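Putative methylase (Clostridium difficile, PDB 3LDU) probably methylates guanine bases of ribosomal RNA, joining an RNA-binding THUMP region to a Rossmann-like methyltransferase domain that holds GTP in this crystal. Local coordinates at residues A67-K72 with T81-W86; S103-L108 with I149-V154; T191-G196 with S256-Y261. All blocks are in the same frame, centred on the assembly; numbering follows the deposited sequence.

Overall arrangement
Along the chain the three contacts follow one another in series, each closing before the next opens. Contacts 1 and 2 belong together: their centres lie about 14 Å apart, and both reach the same mixed sheet, in which strands 63-70 and 153-159 are neighbours. They touch directly, Phe69 and Ala71 running beside Val154 and Asp152. Contact 1 packs the end of helix 74-82 on this sheet, and contact 2 closes its edge at strand 98-104. Contact 3 lies in the methyltransferase domain, on the opposite side of the chain's centre, centre to centre about 48 Å from contact 1 and about 45 Å from contact 2. The probable RNA-binding end and the nucleotide-holding end are thus packed as separate units.

Contact 1. Residues A67-K72 with T81-W86; sequences AEFEAK and TKRINW
Phe69, on strand 63-70, overlaps Thr81 of helix 74-82 with its ring and meets Arg83 and Ile84, which follow in the chain. This is strand-to-helix packing in the THUMP-containing part of the protein, where the chain leaves the sheet, forms one helix and folds back over the strand it came from. CG of Phe69 sits in the crowded position between backbone N and carbonyl carbon (chi1 52°), which swings the ring toward the helix. Its tip, CZ, lies 3.6 Å from Thr81 OG1, which approaches at the ring edge; that hydroxyl is hydrogen-bonded to Leu77 O one turn back. Arg83 bends at chi2 and runs past the ring in the opposite direction, bringing NH2 to 3.4 Å from Phe69 CD2. The guanidinium and ring planes are 63° apart. Ile84 sends CD1 between the strand residues: it comes within 4.3 Å of Phe69 CE2 at the ring edge and presses tightly on Ala67. Beyond Ile84 the chain is tied back by Trp86, whose NE1 bonds to Thr81 O, an oxygen also gripped by Ile84 N. The tightest carbon pair is Ala67 CB to Ile84 CD1, at 3.5 Å.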
loop_
_atom_site.group_PDB
_atom_site.type_symbol
_atom_site.label_atom_id
_atom_site.label_comp_id
_atom_site.label_asym_id
_atom_site.label_seq_id
_atom_site.Cartn_x
_atom_site.Cartn_y
_atom_site.Cartn_z
ATOM N N ALA A 67 20.979 -5.260 -8.050
ATOM C CA ALA A 67 21.473 -5.768 -9.327
ATOM C C ALA A 67 20.337 -6.301 -10.174
ATOM O O ALA A 67 19.310 -6.726 -9.653
ATOM C CB ALA A 67 22.494 -6.861 -9.090
ATOM N N GLU A 68 20.536 -6.279 -11.486
ATOM C CA GLU A 68 19.624 -6.943 -12.404
ATOM C C GLU A 68 20.451 -7.579 -13.512
ATOM O O GLU A 68 21.356 -6.952 -14.060
ATOM C CB GLU A 68 18.592 -5.959 -12.969
ATOM C CG GLU A 68 17.700 -6.554 -14.045
ATOM C CD GLU A 68 16.559 -5.628 -14.440
ATOM O OE1 GLU A 68 15.596 -6.109 -15.077
ATOM O OE2 GLU A 68 16.622 -4.425 -14.108
ATOM N N PHE A 69 20.167 -8.842 -13.807
ATOM C CA PHE A 69 20.909 -9.573 -14.826
ATOM C C PHE A 69 20.091 -10.762 -15.289
ATOM O O PHE A 69 19.148 -11.174 -14.623
ATOM C CB PHE A 69 22.256 -10.057 -14.280
ATOM C CG PHE A 69 22.149 -10.820 -12.975
ATOM C CD1 PHE A 69 21.768 -12.155 -12.961
ATOM C CD2 PHE A 69 22.441 -10.203 -11.766
ATOM C CE1 PHE A 69 21.670 -12.862 -11.756
ATOM C CE2 PHE A 69 22.352 -10.899 -10.567
ATOM C CZ PHE A 69 21.965 -12.229 -10.561
ATOM N N GLU A 70 20.461 -11.320 -16.433
ATOM C CA GLU A 70 19.818 -12.527 -16.914
ATOM C C GLU A 70 20.454 -13.749 -16.259
ATOM O O GLU A 70 21.661 -13.794 -16.058
ATOM C CB GLU A 70 19.954 -12.613 -18.431
ATOM C CG GLU A 70 19.265 -13.809 -19.033
ATOM C CD GLU A 70 19.274 -13.758 -20.535
ATOM O OE1 GLU A 70 20.050 -14.526 -21.146
ATOM O OE2 GLU A 70 18.520 -12.937 -21.096
ATOM N N ALA A 71 19.641 -14.741 -15.922
ATOM C CA ALA A 71 20.166 -15.997 -15.407
ATOM C C ALA A 71 19.273 -17.139 -15.871
ATOM O O ALA A 71 18.123 -17.224 -15.473
ATOM C CB ALA A 71 20.253 -15.970 -13.889
ATOM N N LYS A 72 19.801 -18.008 -16.725
ATOM C CA LYS A 72 19.015 -19.123 -17.244
ATOM C C LYS A 72 19.409 -20.458 -16.610
ATOM O O LYS A 72 18.784 -21.489 -16.862
ATOM C CB LYS A 72 19.143 -19.198 -18.767
ATOM C CG LYS A 72 18.472 -18.034 -19.492
ATOM C CD LYS A 72 18.649 -18.153 -21.000
ATOM C CE LYS A 72 18.057 -16.961 -21.750
ATOM N NZ LYS A 72 16.564 -16.965 -21.777
ATOM N N THR A 81 25.597 -13.450 -9.063
ATOM C CA THR A 81 25.313 -12.946 -7.733
ATOM C C THR A 81 26.620 -12.777 -6.962
ATOM O O THR A 81 26.816 -11.789 -6.245
ATOM C CB THR A 81 24.393 -13.908 -6.970
ATOM O OG1 THR A 81 23.157 -14.055 -7.686
ATOM C CG2 THR A 81 24.112 -13.371 -5.560
ATOM N N LYS A 82 27.511 -13.750 -7.127
ATOM C CA LYS A 82 28.787 -13.751 -6.425
ATOM C C LYS A 82 29.675 -12.570 -6.827
ATOM O O LYS A 82 30.402 -12.024 -5.990
ATOM C CB LYS A 82 29.531 -15.070 -6.662
ATOM C CG LYS A 82 30.872 -15.137 -5.926
ATOM C CD LYS A 82 31.556 -16.481 -6.089
ATOM C CE LYS A 82 32.954 -16.438 -5.466
ATOM N NZ LYS A 82 33.683 -17.726 -5.601
ATOM N N ARG A 83 29.611 -12.170 -8.096
ATOM C CA ARG A 83 30.475 -11.100 -8.593
ATOM C C ARG A 83 30.076 -9.718 -8.085
ATOM O O ARG A 83 30.857 -8.779 -8.165
ATOM C CB ARG A 83 30.564 -11.106 -10.124
ATOM C CG ARG A 83 29.224 -11.084 -10.859
ATOM C CD ARG A 83 28.550 -9.708 -10.862
ATOM N NE ARG A 83 27.360 -9.693 -11.715
ATOM C CZ ARG A 83 26.479 -8.697 -11.768
ATOM N NH1 ARG A 83 26.639 -7.620 -11.011
ATOM N NH2 ARG A 83 25.434 -8.777 -12.582
ATOM N N ILE A 84 28.853 -9.588 -7.580
ATOM C CA ILE A 84 28.421 -8.341 -6.958
ATOM C C ILE A 84 29.304 -8.085 -5.741
ATOM O O ILE A 84 29.685 -9.028 -5.049
ATOM C CB ILE A 84 26.953 -8.438 -6.519
ATOM C CG1 ILE A 84 26.055 -8.618 -7.742
ATOM C CG2 ILE A 84 26.535 -7.210 -5.694
ATOM C CD1 ILE A 84 24.646 -9.024 -7.387
ATOM N N ASN A 85 29.651 -6.823 -5.489
ATOM C CA ASN A 85 30.448 -6.492 -4.316
ATOM C C ASN A 85 29.539 -6.349 -3.111
ATOM O O ASN A 85 29.114 -5.245 -2.765
ATOM C CB ASN A 85 31.259 -5.211 -4.524
ATOM C CG ASN A 85 32.174 -4.899 -3.341
ATOM O OD1 ASN A 85 32.681 -3.785 -3.209
ATOM N ND2 ASN A 85 32.388 -5.887 -2.479
ATOM N N TRP A 86 29.223 -7.476 -2.482
ATOM C CA TRP A 86 28.247 -7.468 -1.404
ATOM C C TRP A 86 28.689 -6.711 -0.153
ATOM O O TRP A 86 27.849 -6.198 0.583
ATOM C CB TRP A 86 27.776 -8.888 -1.081
ATOM C CG TRP A 86 26.783 -9.360 -2.092
ATOM C CD1 TRP A 86 27.004 -10.218 -3.139
ATOM C CD2 TRP A 86 25.411 -8.958 -2.185
ATOM N NE1 TRP A 86 25.839 -10.382 -3.865
ATOM C CE2 TRP A 86 24.856 -9.616 -3.299
ATOM C CE3 TRP A 86 24.605 -8.105 -1.427
ATOM C CZ2 TRP A 86 23.520 -9.456 -3.667
ATOM C CZ3 TRP A 86 23.269 -7.951 -1.800
ATOM C CH2 TRP A 86 22.751 -8.615 -2.912
#

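Contact 2. Residues S103-L108 with I149-V154; sequences SIKSKL and IHKDKV
Strands 98-104 and 145-150 end side by side and parallel, with Ile104 N giving its hydrogen to Ile149 O (2.8 Å) and Lys151 N bonding to Ile104 O (3.0 Å), nearly along the C=O axis. Both segments then turn. Ser106 OG, held beside its own backbone N (chi1 -59°), donates to Ile104 O from above the carbonyl plane and accepts from Asp152 N at 2.9 Å in a nearly straight bond (169°). Ile104 O is therefore gripped twice. Segment 149-154 makes a type I' beta turn from His150 to Lys153, the tight hairpin that links strands 145-150 and 153-159 in the sheet of the THUMP region. From this turn Asp152 reaches back across: OD1 takes Lys107 N on its syn lone pair at 2.9 Å and receives a water that in turn accepts from Leu108 N. OD2 forms a salt bridge with Lys72, so the buried carboxylate is held at both oxygens and probably stays ionised. Ile149 lies on the face of Ser103, its CG2 against Ser106 OG (3.4 Å) and its CD1 near Leu108 CB; Ile149 and Leu108 both touch Val114 of helix 111-129. On the face of Ile104, CG2 of that residue meets the edge of the His150 ring. Lys105 and Lys151 lie alongside each other pointing the same way, with Lys105 CD 3.9 Å from Lys151 CE.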
loop_
_atom_site.group_PDB
_atom_site.type_symbol
_atom_site.label_atom_id
_atom_site.label_comp_id
_atom_site.label_asym_id
_atom_site.label_seq_id
_atom_site.Cartn_x
_atom_site.Cartn_y
_atom_site.Cartn_z
ATOM N N SER A 103 9.479 -16.273 -8.807
ATOM C CA SER A 103 9.922 -16.603 -10.156
ATOM C C SER A 103 8.712 -16.792 -11.056
ATOM O O SER A 103 7.843 -17.601 -10.754
ATOM C CB SER A 103 10.770 -17.870 -10.153
ATOM O OG SER A 103 11.168 -18.183 -11.473
ATOM N N ILE A 104 8.684 -16.030 -12.147
ATOM C CA ILE A 104 7.547 -15.987 -13.072
ATOM C C ILE A 104 8.029 -16.172 -14.517
ATOM O O ILE A 104 8.906 -15.435 -14.989
ATOM C CB ILE A 104 6.802 -14.640 -12.939
ATOM C CG1 ILE A 104 6.189 -14.511 -11.537
ATOM C CG2 ILE A 104 5.719 -14.515 -14.017
ATOM C CD1 ILE A 104 5.658 -13.129 -11.221
ATOM N N LYS A 105 7.478 -17.162 -15.221
ATOM C CA LYS A 105 7.844 -17.410 -16.621
ATOM C C LYS A 105 9.352 -17.509 -16.834
ATOM O O LYS A 105 9.889 -16.927 -17.779
ATOM C CB LYS A 105 7.299 -16.300 -17.523
ATOM C CG LYS A 105 5.783 -16.166 -17.505
ATOM C CD LYS A 105 5.350 -14.982 -18.350
ATOM C CE LYS A 105 3.830 -14.956 -18.540
ATOM N NZ LYS A 105 3.113 -14.303 -17.410
ATOM N N SER A 106 10.021 -18.244 -15.954
ATOM C CA SER A 106 11.477 -18.317 -15.965
ATOM C C SER A 106 11.938 -19.750 -15.770
ATOM O O SER A 106 11.299 -20.531 -15.054
ATOM C CB SER A 106 12.049 -17.453 -14.834
ATOM O OG SER A 106 11.652 -16.101 -14.965
ATOM N N LYS A 107 13.071 -20.079 -16.382
ATOM C CA LYS A 107 13.661 -21.407 -16.271
ATOM C C LYS A 107 13.993 -21.780 -14.821
ATOM O O LYS A 107 13.818 -22.930 -14.422
ATOM C CB LYS A 107 14.901 -21.496 -17.162
ATOM C CG LYS A 107 14.597 -21.286 -18.648
ATOM C CD LYS A 107 15.859 -21.046 -19.478
ATOM C CE LYS A 107 16.447 -22.335 -20.060
ATOM N NZ LYS A 107 17.049 -23.239 -19.045
ATOM N N LEU A 108 14.440 -20.806 -14.030
ATOM C CA LEU A 108 14.732 -21.050 -12.617
ATOM C C LEU A 108 13.468 -20.885 -11.769
ATOM O O LEU A 108 13.330 -19.911 -11.025
ATOM C CB LEU A 108 15.832 -20.111 -12.126
ATOM C CG LEU A 108 17.125 -20.132 -12.954
ATOM C CD1 LEU A 108 18.121 -19.144 -12.368
ATOM C CD2 LEU A 108 17.713 -21.541 -13.022
ATOM N N ILE A 149 12.506 -13.032 -10.238
ATOM C CA ILE A 149 12.878 -13.454 -11.585
ATOM C C ILE A 149 11.657 -13.427 -12.498
ATOM O O ILE A 149 10.621 -14.012 -12.186
ATOM C CB ILE A 149 13.522 -14.856 -11.597
ATOM C CG1 ILE A 149 14.560 -14.978 -10.462
ATOM C CG2 ILE A 149 14.193 -15.127 -12.952
ATOM C CD1 ILE A 149 15.308 -16.317 -10.416
ATOM N N HIS A 150 11.780 -12.713 -13.613
ATOM C CA HIS A 150 10.671 -12.608 -14.549
ATOM C C HIS A 150 11.230 -12.765 -15.948
ATOM O O HIS A 150 12.126 -12.024 -16.353
ATOM C CB HIS A 150 9.964 -11.266 -14.386
ATOM C CG HIS A 150 8.833 -11.072 -15.347
ATOM N ND1 HIS A 150 7.584 -11.617 -15.145
ATOM C CD2 HIS A 150 8.775 -10.422 -16.528
ATOM C CE1 HIS A 150 6.797 -11.292 -16.154
ATOM N NE2 HIS A 150 7.494 -10.561 -17.008
ATOM N N LYS A 151 10.742 -13.774 -16.662
ATOM C CA LYS A 151 11.255 -14.081 -17.989
ATOM C C LYS A 151 12.785 -14.124 -17.996
ATOM O O LYS A 151 13.433 -13.583 -18.895
ATOM C CB LYS A 151 10.731 -13.067 -19.007
ATOM C CG LYS A 151 9.213 -13.153 -19.183
ATOM C CD LYS A 151 8.701 -12.237 -20.279
ATOM C CE LYS A 151 7.175 -12.144 -20.218
ATOM N NZ LYS A 151 6.619 -11.237 -21.269
ATOM N N ASP A 152 13.338 -14.762 -16.968
ATOM C CA ASP A 152 14.781 -14.988 -16.829
ATOM C C ASP A 152 15.607 -13.759 -16.435
ATOM O O ASP A 152 16.829 -13.851 -16.330
ATOM C CB ASP A 152 15.359 -15.628 -18.094
ATOM C CG ASP A 152 14.684 -16.933 -18.437
ATOM O OD1 ASP A 152 14.347 -17.684 -17.503
ATOM O OD2 ASP A 152 14.493 -17.210 -19.642
ATOM N N LYS A 153 14.954 -12.625 -16.199
ATOM C CA LYS A 153 15.671 -11.450 -15.709
ATOM C C LYS A 153 15.577 -11.458 -14.185
ATOM O O LYS A 153 14.485 -11.441 -13.622
ATOM C CB LYS A 153 15.072 -10.150 -16.264
ATOM C CG LYS A 153 14.866 -10.142 -17.787
ATOM C CD LYS A 153 13.786 -9.121 -18.217
ATOM C CE LYS A 153 12.357 -9.706 -18.170
ATOM N NZ LYS A 153 11.400 -9.008 -17.231
ATOM N N VAL A 154 16.725 -11.502 -13.529
ATOM C CA VAL A 154 16.786 -11.574 -12.074
ATOM C C VAL A 154 16.987 -10.174 -11.522
ATOM O O VAL A 154 17.847 -9.436 -11.990
ATOM C CB VAL A 154 17.978 -12.433 -11.635
ATOM C CG1 VAL A 154 18.088 -12.476 -10.107
ATOM C CG2 VAL A 154 17.872 -13.850 -12.226
HETATM O O HOH W 1 15.458 -18.132 -15.125
#

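Contact 3. Residues T191-G196 with S256-Y261. With FMT (formic acid), chain D.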
loop_
_atom_site.group_PDB
_atom_site.type_symbol
_atom_site.label_atom_id
_atom_site.label_comp_id
_atom_site.label_asym_id
_atom_site.label_seq_id
_atom_site.Cartn_x
_atom_site.Cartn_y
_atom_site.Cartn_z
ATOM N N THR A 191 -10.325 9.616 -6.220
ATOM C CA THR A 191 -11.439 10.556 -6.172
ATOM C C THR A 191 -10.940 11.988 -6.021
ATOM O O THR A 191 -9.768 12.221 -5.704
ATOM C CB THR A 191 -12.362 10.270 -4.970
ATOM O OG1 THR A 191 -11.761 10.796 -3.778
ATOM C CG2 THR A 191 -12.628 8.771 -4.834
ATOM N N PRO A 192 -11.831 12.961 -6.242
ATOM C CA PRO A 192 -11.464 14.368 -6.051
ATOM C C PRO A 192 -11.634 14.846 -4.614
ATOM O O PRO A 192 -11.529 16.045 -4.368
ATOM C CB PRO A 192 -12.447 15.119 -6.960
ATOM C CG PRO A 192 -13.228 14.061 -7.702
ATOM C CD PRO A 192 -13.138 12.820 -6.905
ATOM N N TRP A 193 -11.878 13.941 -3.671
ATOM C CA TRP A 193 -12.124 14.372 -2.297
ATOM C C TRP A 193 -10.934 15.130 -1.720
ATOM O O TRP A 193 -9.779 14.748 -1.928
ATOM C CB TRP A 193 -12.464 13.190 -1.378
ATOM C CG TRP A 193 -12.670 13.636 0.051
ATOM C CD1 TRP A 193 -13.803 14.191 0.578
ATOM C CD2 TRP A 193 -11.702 13.612 1.116
ATOM N NE1 TRP A 193 -13.609 14.502 1.907
ATOM C CE2 TRP A 193 -12.326 14.162 2.258
ATOM C CE3 TRP A 193 -10.370 13.183 1.215
ATOM C CZ2 TRP A 193 -11.671 14.276 3.484
ATOM C CZ3 TRP A 193 -9.721 13.302 2.431
ATOM C CH2 TRP A 193 -10.367 13.849 3.548
ATOM N N LYS A 194 -11.228 16.185 -0.968
ATOM C CA LYS A 194 -10.214 16.963 -0.256
ATOM C C LYS A 194 -10.751 17.281 1.138
ATOM O O LYS A 194 -11.952 17.403 1.314
ATOM C CB LYS A 194 -9.936 18.281 -0.989
ATOM C CG LYS A 194 -8.697 18.274 -1.868
ATOM C CD LYS A 194 -8.967 17.636 -3.222
ATOM C CE LYS A 194 -7.725 17.677 -4.109
ATOM N NZ LYS A 194 -8.013 17.243 -5.506
ATOM N N ALA A 195 -9.866 17.420 2.120
ATOM C CA ALA A 195 -10.275 17.801 3.473
ATOM C C ALA A 195 -11.177 19.035 3.447
ATOM O O ALA A 195 -10.872 20.018 2.777
ATOM C CB ALA A 195 -9.038 18.053 4.351
ATOM N N GLY A 196 -12.292 18.978 4.167
ATOM C CA GLY A 196 -13.257 20.063 4.140
ATOM C C GLY A 196 -14.519 19.713 3.375
ATOM O O GLY A 196 -15.593 20.257 3.655
ATOM N N SER A 256 -6.057 22.761 10.527
ATOM C CA SER A 256 -7.263 22.336 9.821
ATOM C C SER A 256 -8.275 21.594 10.692
ATOM O O SER A 256 -7.920 20.737 11.504
ATOM C CB SER A 256 -6.906 21.487 8.601
ATOM O OG SER A 256 -6.496 22.311 7.527
ATOM N N LYS A 257 -9.545 21.935 10.512
ATOM C CA LYS A 257 -10.621 21.225 11.177
ATOM C C LYS A 257 -11.634 20.743 10.147
ATOM O O LYS A 257 -12.103 21.512 9.303
ATOM C CB LYS A 257 -11.301 22.113 12.219
ATOM C CG LYS A 257 -10.395 22.544 13.364
ATOM C CD LYS A 257 -11.173 23.392 14.363
ATOM C CE LYS A 257 -10.296 23.876 15.507
ATOM N NZ LYS A 257 -11.064 24.730 16.461
ATOM N N PHE A 258 -11.943 19.456 10.204
ATOM C CA PHE A 258 -12.979 18.887 9.363
ATOM C C PHE A 258 -13.478 17.614 10.022
ATOM O O PHE A 258 -12.871 17.117 10.969
ATOM C CB PHE A 258 -12.460 18.602 7.947
ATOM C CG PHE A 258 -11.312 17.617 7.896
ATOM C CD1 PHE A 258 -11.543 16.264 7.684
ATOM C CD2 PHE A 258 -9.998 18.047 8.055
ATOM C CE1 PHE A 258 -10.486 15.359 7.637
ATOM C CE2 PHE A 258 -8.940 17.150 8.005
ATOM C CZ PHE A 258 -9.180 15.804 7.798
ATOM N N LYS A 259 -14.594 17.104 9.520
ATOM C CA LYS A 259 -15.182 15.886 10.041
ATOM C C LYS A 259 -15.625 15.029 8.864
ATOM O O LYS A 259 -16.205 15.537 7.902
ATOM C CB LYS A 259 -16.400 16.213 10.904
ATOM C CG LYS A 259 -16.571 15.336 12.129
ATOM C CD LYS A 259 -15.784 15.897 13.306
ATOM C CE LYS A 259 -16.345 15.421 14.634
ATOM N NZ LYS A 259 -15.449 15.811 15.758
ATOM N N ILE A 260 -15.345 13.734 8.938
ATOM C CA ILE A 260 -15.900 12.780 7.986
ATOM C C ILE A 260 -16.607 11.696 8.801
ATOM O O ILE A 260 -16.387 11.593 10.021
ATOM C CB ILE A 260 -14.811 12.216 7.042
ATOM C CG1 ILE A 260 -13.767 11.433 7.836
ATOM C CG2 ILE A 260 -14.143 13.350 6.295
ATOM C CD1 ILE A 260 -12.550 10.996 7.014
ATOM N N TYR A 261 -17.479 10.923 8.154
ATOM C CA TYR A 261 -18.422 10.093 8.891
ATOM C C TYR A 261 -18.463 8.655 8.421
ATOM O O TYR A 261 -18.452 8.394 7.227
ATOM C CB TYR A 261 -19.834 10.673 8.724
ATOM C CG TYR A 261 -19.959 12.056 9.291
ATOM C CD1 TYR A 261 -20.469 12.252 10.566
ATOM C CD2 TYR A 261 -19.549 13.166 8.561
ATOM C CE1 TYR A 261 -20.573 13.529 11.106
ATOM C CE2 TYR A 261 -19.653 14.442 9.090
ATOM C CZ TYR A 261 -20.162 14.616 10.361
ATOM O OH TYR A 261 -20.261 15.883 10.889
HETATM C C FMT D . -16.960 18.992 7.533
HETATM O O1 FMT D . -17.719 18.857 6.575
HETATM O O2 FMT D . -15.758 18.734 7.497
#
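In the Rossmann-like methyltransferase domain, the loop between helix 181-189 and strand 199-201 packs here on the chain leading into the parallel strand 260-264. The loop starts with an ST turn, in which Thr191 OG1 accepts from Trp193 N at 3.1 Å. Contact across the segments is apolar, without a hydrogen bond between them. Ala195 sets its methyl over one face of the Phe258 ring, a CH-pi contact with CB 3.9 Å from the ring centroid and 19° off the normal, displaced toward the rim. Phe258 presents that face with CG in the crowded position between backbone N and carbonyl carbon (chi1 61°), while its CB packs 3.8 Å from Gly196 N. Trp193, with CG anti to its backbone N (chi1 178°), brings its six-membered ring to segment 256-261: CZ2 meets Ile260 CG2 at 3.9 Å, and the indole edge receives Phe258 CE1. A formic acid molecule, probably picked up from the crystallisation solution, accepts from Lys259 N through O2 at 2.8 Å. The side chain of Ile260 is about 12 Å from the bound GTP. On the other part of the indole, Trp193 NE1 bonds to Arg197 O, and the Trp193 ring meets Phe304 edge-to-face. Trp193 and Ile260 both touch Ala213 of helix 208-217 and Leu199 of strand 199-201, while Phe258 meets the ring of Tyr285 just before strand 286-290.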